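Local coordinates for protein bacterial fluorinating enzyme homolog (Thermus thermophilus, PDB 2CW5) that catalyses the hydrolysis of S-adenosyl-L-methionine to adenosine and L-methionine as a homotrimer, without chlorinase or fluorinase activity, at the interface of chains A and B and the interface of chains A and C. Numbering follows the deposited sequence. Chains: chain A/B/C, Bacterial fluorinating enzyme homolog.

Contact 1: the interface of chains A and B. Residues chain A 58, 227; chain B 19, 23, 116, 118, 127, 132, 135.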
loop_
_atom_site.group_PDB
_atom_site.type_symbol
_atom_site.label_atom_id
_atom_site.label_comp_id
_atom_site.label_asym_id
_atom_site.label_seq_id
_atom_site.Cartn_x
_atom_site.Cartn_y
_atom_site.Cartn_z
ATOM N N TYR A 58 -14.583 -5.950 12.252
ATOM C CA TYR A 58 -14.822 -6.660 11.001
ATOM C C TYR A 58 -13.823 -7.754 10.666
ATOM O O TYR A 58 -13.980 -8.455 9.664
ATOM C CB TYR A 58 -14.877 -5.638 9.867
ATOM C CG TYR A 58 -15.932 -4.592 10.126
ATOM C CD1 TYR A 58 -17.280 -4.866 9.894
ATOM C CD2 TYR A 58 -15.594 -3.356 10.681
ATOM C CE1 TYR A 58 -18.269 -3.934 10.210
ATOM C CE2 TYR A 58 -16.573 -2.419 11.002
ATOM C CZ TYR A 58 -17.906 -2.716 10.764
ATOM O OH TYR A 58 -18.881 -1.800 11.081
ATOM N N SER A 227 -17.772 6.489 10.613
ATOM C CA SER A 227 -17.863 5.077 10.254
ATOM C C SER A 227 -17.453 4.121 11.370
ATOM O O SER A 227 -17.766 2.932 11.311
ATOM C CB SER A 227 -17.012 4.796 9.006
ATOM O OG SER A 227 -15.645 5.078 9.250
ATOM N N VAL B 19 -10.450 -3.679 5.541
ATOM C CA VAL B 19 -11.773 -3.935 6.097
ATOM C C VAL B 19 -12.685 -4.558 5.038
ATOM O O VAL B 19 -13.444 -5.486 5.330
ATOM C CB VAL B 19 -12.415 -2.639 6.643
ATOM C CG1 VAL B 19 -13.858 -2.906 7.078
ATOM C CG2 VAL B 19 -11.608 -2.130 7.831
ATOM N N VAL B 23 -14.482 -8.186 5.237
ATOM C CA VAL B 23 -15.901 -8.469 5.046
ATOM C C VAL B 23 -16.061 -9.518 3.948
ATOM O O VAL B 23 -16.880 -10.425 4.069
ATOM C CB VAL B 23 -16.696 -7.196 4.669
ATOM C CG1 VAL B 23 -18.132 -7.561 4.314
ATOM C CG2 VAL B 23 -16.693 -6.220 5.837
ATOM N N PRO B 116 -23.080 -5.732 6.909
ATOM C CA PRO B 116 -22.258 -6.640 7.714
ATOM C C PRO B 116 -22.369 -6.286 9.197
ATOM O O PRO B 116 -22.514 -5.116 9.554
ATOM C CB PRO B 116 -20.853 -6.423 7.152
ATOM C CG PRO B 116 -20.890 -5.000 6.690
ATOM C CD PRO B 116 -22.237 -4.921 6.012
ATOM N N PRO B 118 -20.841 -5.890 12.940
ATOM C CA PRO B 118 -19.579 -5.743 13.673
ATOM C C PRO B 118 -19.511 -6.797 14.782
ATOM O O PRO B 118 -20.491 -7.016 15.496
ATOM C CB PRO B 118 -19.656 -4.313 14.214
ATOM C CG PRO B 118 -21.136 -4.093 14.375
ATOM C CD PRO B 118 -21.688 -4.696 13.104
ATOM N N PRO B 127 -21.955 2.065 14.309
ATOM C CA PRO B 127 -21.272 2.941 13.352
ATOM C C PRO B 127 -22.245 3.901 12.673
ATOM O O PRO B 127 -23.448 3.641 12.617
ATOM C CB PRO B 127 -20.642 1.951 12.374
ATOM C CG PRO B 127 -21.634 0.829 12.366
ATOM C CD PRO B 127 -21.968 0.671 13.831
ATOM N N PHE B 132 -19.527 4.515 4.995
ATOM C CA PHE B 132 -18.508 3.632 4.428
ATOM C C PHE B 132 -19.194 2.609 3.519
ATOM O O PHE B 132 -19.295 1.431 3.861
ATOM C CB PHE B 132 -17.769 2.915 5.571
ATOM C CG PHE B 132 -16.492 2.220 5.152
ATOM C CD1 PHE B 132 -16.164 2.053 3.807
ATOM C CD2 PHE B 132 -15.624 1.715 6.117
ATOM C CE1 PHE B 132 -14.991 1.394 3.427
ATOM C CE2 PHE B 132 -14.453 1.054 5.755
ATOM C CZ PHE B 132 -14.135 0.893 4.401
ATOM N N ARG B 135 -17.623 -0.880 2.657
ATOM C CA ARG B 135 -17.767 -1.879 3.706
ATOM C C ARG B 135 -19.189 -2.408 3.869
ATOM O O ARG B 135 -19.414 -3.619 3.905
ATOM C CB ARG B 135 -17.329 -1.274 5.046
ATOM C CG ARG B 135 -17.426 -2.222 6.235
ATOM C CD ARG B 135 -17.153 -1.476 7.537
ATOM N NE ARG B 135 -18.286 -0.641 7.940
ATOM C CZ ARG B 135 -18.205 0.376 8.795
ATOM N NH1 ARG B 135 -17.041 0.704 9.340
ATOM N NH2 ARG B 135 -19.294 1.060 9.110
HETATM O O HOH W 1 -21.259 -2.236 9.443
#
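The side chain of B:Arg135 leaves helix 133-147 with CG anti to the backbone N (chi1 -180°) and bends at chi3 (75°), which turns its guanidinium toward A:Tyr58 and A:Ser227. A:Tyr58, at the end of the 3-10 helix 56-58, has CG anti to its carbonyl carbon (chi1 -57°), which lays its ring across the arginine chain. The two side chains cross at about a right angle, but their flat groups lie nearly parallel. CD of B:Arg135 sits over one face of the A:Tyr58 ring, 3.6 Å from the ring centroid, in a CH-pi contact. The phenol OH of A:Tyr58 lies over the guanidinium, 3.2 Å from CZ of B:Arg135. CB of B:Phe132 covers the opposite guanidinium face. The arginine grips the backbone O of A:Ser227 end-on with two hydrogen bonds. NH1 of B:Arg135 donates to O of A:Ser227 at 3.1 Å, from above the carbonyl plane. NH2 of B:Arg135 donates to the same O of A:Ser227 at 3.3 Å, in that plane and on a lone pair. The phenol OH of A:Tyr58 is 2.9 Å from the oxygen of water 1. The oxygen of water 1 lies 3.1 Å from the backbone O of B:Pro116, bridging the chains. CG1 of B:Val19 packs 4.0 Å from CD2 of A:Tyr58. This patch of the trimer interface holds A:Ser227, assigned by similarity to S-adenosyl-L-methionine binding, against the neighbouring subunit, and may steady the substrate site.

Contact 2: the interface of chains A and C. Residues chain A 16, 18-19, 22-23; chain C 54-55, 58-59.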
loop_
_atom_site.group_PDB
_atom_site.type_symbol
_atom_site.label_atom_id
_atom_site.label_comp_id
_atom_site.label_asym_id
_atom_site.label_seq_id
_atom_site.Cartn_x
_atom_site.Cartn_y
_atom_site.Cartn_z
ATOM N N TYR A 16 11.528 -3.795 5.723
ATOM C CA TYR A 16 11.060 -4.488 6.919
ATOM C C TYR A 16 9.708 -5.117 6.608
ATOM O O TYR A 16 9.426 -6.233 7.025
ATOM C CB TYR A 16 10.920 -3.543 8.120
ATOM C CG TYR A 16 10.319 -4.243 9.325
ATOM C CD1 TYR A 16 11.007 -5.271 9.978
ATOM C CD2 TYR A 16 9.040 -3.919 9.775
ATOM C CE1 TYR A 16 10.429 -5.963 11.048
ATOM C CE2 TYR A 16 8.455 -4.601 10.843
ATOM C CZ TYR A 16 9.152 -5.621 11.473
ATOM O OH TYR A 16 8.570 -6.297 12.522
ATOM N N ALA A 18 8.652 -6.205 3.719
ATOM C CA ALA A 18 8.866 -7.386 2.889
ATOM C C ALA A 18 9.402 -8.536 3.734
ATOM O O ALA A 18 9.028 -9.691 3.533
ATOM C CB ALA A 18 9.843 -7.067 1.753
ATOM N N VAL A 19 10.287 -8.222 4.675
ATOM C CA VAL A 19 10.856 -9.250 5.534
ATOM C C VAL A 19 9.749 -9.922 6.341
ATOM O O VAL A 19 9.671 -11.150 6.395
ATOM C CB VAL A 19 11.916 -8.663 6.492
ATOM C CG1 VAL A 19 12.308 -9.702 7.550
ATOM C CG2 VAL A 19 13.156 -8.259 5.694
ATOM N N ALA A 22 7.887 -12.220 4.246
ATOM C CA ALA A 22 8.677 -13.406 3.923
ATOM C C ALA A 22 8.698 -14.361 5.122
ATOM O O ALA A 22 8.581 -15.577 4.961
ATOM C CB ALA A 22 10.102 -13.007 3.540
ATOM N N VAL A 23 8.848 -13.817 6.327
ATOM C CA VAL A 23 8.863 -14.660 7.519
ATOM C C VAL A 23 7.510 -15.361 7.676
ATOM O O VAL A 23 7.446 -16.549 7.992
ATOM C CB VAL A 23 9.156 -13.833 8.799
ATOM C CG1 VAL A 23 9.017 -14.718 10.036
ATOM C CG2 VAL A 23 10.571 -13.250 8.735
ATOM N N GLU C 54 18.372 -5.994 1.959
ATOM C CA GLU C 54 17.892 -6.272 3.309
ATOM C C GLU C 54 16.939 -7.466 3.370
ATOM O O GLU C 54 16.992 -8.269 4.307
ATOM C CB GLU C 54 17.194 -5.049 3.917
ATOM C CG GLU C 54 16.760 -5.286 5.365
ATOM C CD GLU C 54 16.190 -4.053 6.038
ATOM O OE1 GLU C 54 16.787 -2.971 5.903
ATOM O OE2 GLU C 54 15.148 -4.168 6.713
ATOM N N ALA C 55 16.081 -7.588 2.366
ATOM C CA ALA C 55 15.096 -8.667 2.328
ATOM C C ALA C 55 15.600 -10.044 1.880
ATOM O O ALA C 55 15.191 -11.066 2.437
ATOM C CB ALA C 55 13.918 -8.245 1.449
ATOM N N TYR C 58 16.066 -13.370 3.982
ATOM C CA TYR C 58 14.866 -13.970 4.565
ATOM C C TYR C 58 14.064 -14.823 3.603
ATOM O O TYR C 58 13.079 -15.460 3.990
ATOM C CB TYR C 58 13.979 -12.872 5.137
ATOM C CG TYR C 58 14.622 -12.180 6.302
ATOM C CD1 TYR C 58 14.490 -12.685 7.593
ATOM C CD2 TYR C 58 15.383 -11.026 6.115
ATOM C CE1 TYR C 58 15.095 -12.059 8.671
ATOM C CE2 TYR C 58 15.994 -10.390 7.186
ATOM C CZ TYR C 58 15.843 -10.911 8.462
ATOM O OH TYR C 58 16.425 -10.276 9.527
ATOM N N LEU C 59 14.476 -14.829 2.346
ATOM C CA LEU C 59 13.798 -15.630 1.347
ATOM C C LEU C 59 14.381 -17.036 1.355
ATOM O O LEU C 59 15.575 -17.227 1.581
ATOM C CB LEU C 59 13.955 -15.004 -0.045
ATOM C CG LEU C 59 12.888 -13.980 -0.449
ATOM C CD1 LEU C 59 12.790 -12.888 0.590
ATOM C CD2 LEU C 59 13.218 -13.404 -1.821
#
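A:Val19 on helix 15-24 presses its two methyl groups against the ring of C:Tyr58. From CB the side chain forks at once. CG1, anti to the backbone N (chi1 170°), points over the centre of the tyrosine face. CG1 of A:Val19 lies 3.5 Å from the centroid of the C:Tyr58 ring, a CH-pi contact. It meets the ring carbons from CG to CZ at similar distances, so the methyl is centred and not pushed to one rim. CG2 takes the other branch. CG2 of A:Val19 reaches CD2 of C:Tyr58 at 3.6 Å. The same CG2 of A:Val19 touches CA of C:Ala55 at 3.9 Å. The valine therefore meets both the ring and the end of helix 45-55. One turn further along, A:Val23 lies beside the tyrosine, pointing the same way. CG2 of A:Val23 comes to 4.1 Å from CD1 of C:Tyr58. A:Ala22 adds its small methyl near the tyrosine backbone and the leucine that follows. The patch is an apolar part of the homotrimer interface, and the polar atoms of the two chains stay too far apart here to bond. Shape and methyl-to-ring packing carry the contact here. At its margin, CB of A:Ala22 meets the CD1 methyl of C:Leu59 at 4.0 Å.

Contact 3: the interface of chains A and B. Residues chain A 47, 54, 182-183; chain B 9-10, 14, 16.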
loop_
_atom_site.group_PDB
_atom_site.type_symbol
_atom_site.label_atom_id
_atom_site.label_comp_id
_atom_site.label_asym_id
_atom_site.label_seq_id
_atom_site.Cartn_x
_atom_site.Cartn_y
_atom_site.Cartn_z
ATOM N N ARG A 47 -3.102 7.764 15.897
ATOM C CA ARG A 47 -3.642 7.464 14.575
ATOM C C ARG A 47 -3.668 5.951 14.341
ATOM O O ARG A 47 -4.633 5.405 13.817
ATOM C CB ARG A 47 -2.779 8.132 13.503
ATOM C CG ARG A 47 -3.244 7.871 12.080
ATOM C CD ARG A 47 -4.552 8.571 11.785
ATOM N NE ARG A 47 -5.097 8.120 10.513
ATOM C CZ ARG A 47 -5.688 6.944 10.335
ATOM N NH1 ARG A 47 -5.826 6.100 11.354
ATOM N NH2 ARG A 47 -6.112 6.596 9.131
ATOM N N GLU A 54 -10.941 0.977 14.194
ATOM C CA GLU A 54 -11.817 1.000 13.016
ATOM C C GLU A 54 -12.023 -0.366 12.380
ATOM O O GLU A 54 -13.132 -0.729 11.990
ATOM C CB GLU A 54 -11.229 1.895 11.921
ATOM C CG GLU A 54 -11.292 3.381 12.148
ATOM C CD GLU A 54 -10.746 4.136 10.948
ATOM O OE1 GLU A 54 -9.504 4.221 10.796
ATOM O OE2 GLU A 54 -11.566 4.622 10.147
ATOM N N ASP A 182 -7.936 11.926 9.823
ATOM C CA ASP A 182 -7.831 11.001 8.702
ATOM C C ASP A 182 -7.099 11.761 7.599
ATOM O O ASP A 182 -6.692 12.903 7.809
ATOM C CB ASP A 182 -9.205 10.510 8.220
ATOM C CG ASP A 182 -10.078 11.619 7.677
ATOM O OD1 ASP A 182 -9.568 12.731 7.425
ATOM O OD2 ASP A 182 -11.284 11.363 7.493
ATOM N N ARG A 183 -6.938 11.143 6.432
ATOM C CA ARG A 183 -6.207 11.771 5.333
ATOM C C ARG A 183 -6.771 13.082 4.795
ATOM O O ARG A 183 -6.032 13.884 4.227
ATOM C CB ARG A 183 -6.039 10.776 4.175
ATOM C CG ARG A 183 -7.333 10.264 3.563
ATOM C CD ARG A 183 -7.033 9.200 2.504
ATOM N NE ARG A 183 -8.235 8.701 1.840
ATOM C CZ ARG A 183 -9.271 8.154 2.471
ATOM N NH1 ARG A 183 -10.319 7.727 1.780
ATOM N NH2 ARG A 183 -9.265 8.039 3.792
ATOM N N ASP B 9 -9.867 4.172 -4.304
ATOM C CA ASP B 9 -9.050 5.363 -4.120
ATOM C C ASP B 9 -8.893 5.547 -2.607
ATOM O O ASP B 9 -8.657 6.655 -2.132
ATOM C CB ASP B 9 -9.729 6.595 -4.732
ATOM C CG ASP B 9 -11.042 6.951 -4.042
ATOM O OD1 ASP B 9 -11.546 6.132 -3.248
ATOM O OD2 ASP B 9 -11.573 8.055 -4.303
ATOM N N PHE B 10 -9.026 4.449 -1.860
ATOM C CA PHE B 10 -8.928 4.488 -0.398
ATOM C C PHE B 10 -7.559 4.903 0.136
ATOM O O PHE B 10 -7.456 5.361 1.268
ATOM C CB PHE B 10 -9.309 3.134 0.222
ATOM C CG PHE B 10 -10.751 2.743 0.022
ATOM C CD1 PHE B 10 -11.700 3.678 -0.382
ATOM C CD2 PHE B 10 -11.162 1.436 0.264
ATOM C CE1 PHE B 10 -13.042 3.316 -0.540
ATOM C CE2 PHE B 10 -12.500 1.064 0.110
ATOM C CZ PHE B 10 -13.440 2.006 -0.292
ATOM N N ASP B 14 -5.096 4.470 5.539
ATOM C CA ASP B 14 -6.200 3.932 6.322
ATOM C C ASP B 14 -6.362 2.434 6.108
ATOM O O ASP B 14 -5.825 1.868 5.156
ATOM C CB ASP B 14 -7.496 4.636 5.922
ATOM C CG ASP B 14 -7.392 6.144 6.009
ATOM O OD1 ASP B 14 -7.445 6.685 7.133
ATOM O OD2 ASP B 14 -7.251 6.792 4.952
ATOM N N TYR B 16 -9.092 0.941 5.299
ATOM C CA TYR B 16 -10.316 0.704 4.526
ATOM C C TYR B 16 -10.228 -0.473 3.558
ATOM O O TYR B 16 -11.145 -1.293 3.485
ATOM C CB TYR B 16 -10.724 1.970 3.770
ATOM C CG TYR B 16 -10.840 3.191 4.654
ATOM C CD1 TYR B 16 -11.378 3.098 5.939
ATOM C CD2 TYR B 16 -10.419 4.441 4.204
ATOM C CE1 TYR B 16 -11.491 4.222 6.759
ATOM C CE2 TYR B 16 -10.528 5.573 5.014
ATOM C CZ TYR B 16 -11.062 5.455 6.288
ATOM O OH TYR B 16 -11.148 6.567 7.093
#
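The carboxylate of B:Asp14 is held between two arginines of chain A, one at each oxygen. OD2 of B:Asp14 forms a salt bridge with NH2 of A:Arg183 at 2.6 Å. OD1 forms another with NH2 of A:Arg47, but the modelled separation is too short to be reliable. A:Arg47 brings its guanidinium edge to the carboxylate, with the two planes 26° apart. The plane of A:Arg183 is turned more steeply, by 61°. A:Arg183 starts with CG between its backbone N and carbonyl carbon (chi1 61°), then runs extended to NE, which carries its head past B:Asp14 to B:Phe10 and B:Tyr16. The backbone O of B:Phe10 lies over one guanidinium face, toward the rim. CZ of A:Arg183 comes to the edge of the tyrosine ring, 3.8 Å from CE2 of B:Tyr16. An alanine in place of A:Arg183 would probably leave OD2 of B:Asp14 without its salt-bridge mate and open a gap beside the ring of B:Tyr16. On the CE1 side, OE2 of A:Glu54 lies 3.4 Å from CE1 of B:Tyr16, its carboxylate nearly perpendicular to the ring. The two arginines are likely to offset the charge of B:Asp14, and A:Arg47 may also ease its nearness to A:Glu54. In the fold, helix 45-55 supplies A:Arg47 and A:Glu54, and the loop after strand 175-181 supplies A:Arg183. They face the B:Asp14 loop and the start of helix 16-24 in chain B.

Contact 1 and contact 3 lie on the same A-B interface, with their C-alpha centres about 13 Å apart. Contact 2 is on the A-C interface, about 31 Å from contact 1 and 26 Å from contact 3. All three draw on the helix that begins at residue 15 or 16. Residues 19 and 23 of this helix face residue 58 of a neighbour in both contact 1 and contact 2. Chain A offers residue 58 to chain B and its own helix to chain C. The interfaces thus repeat head to tail, as a closed homotrimer requires. Contact 3 adds charge pairing, and shares residues 16 and 54 with contact 2.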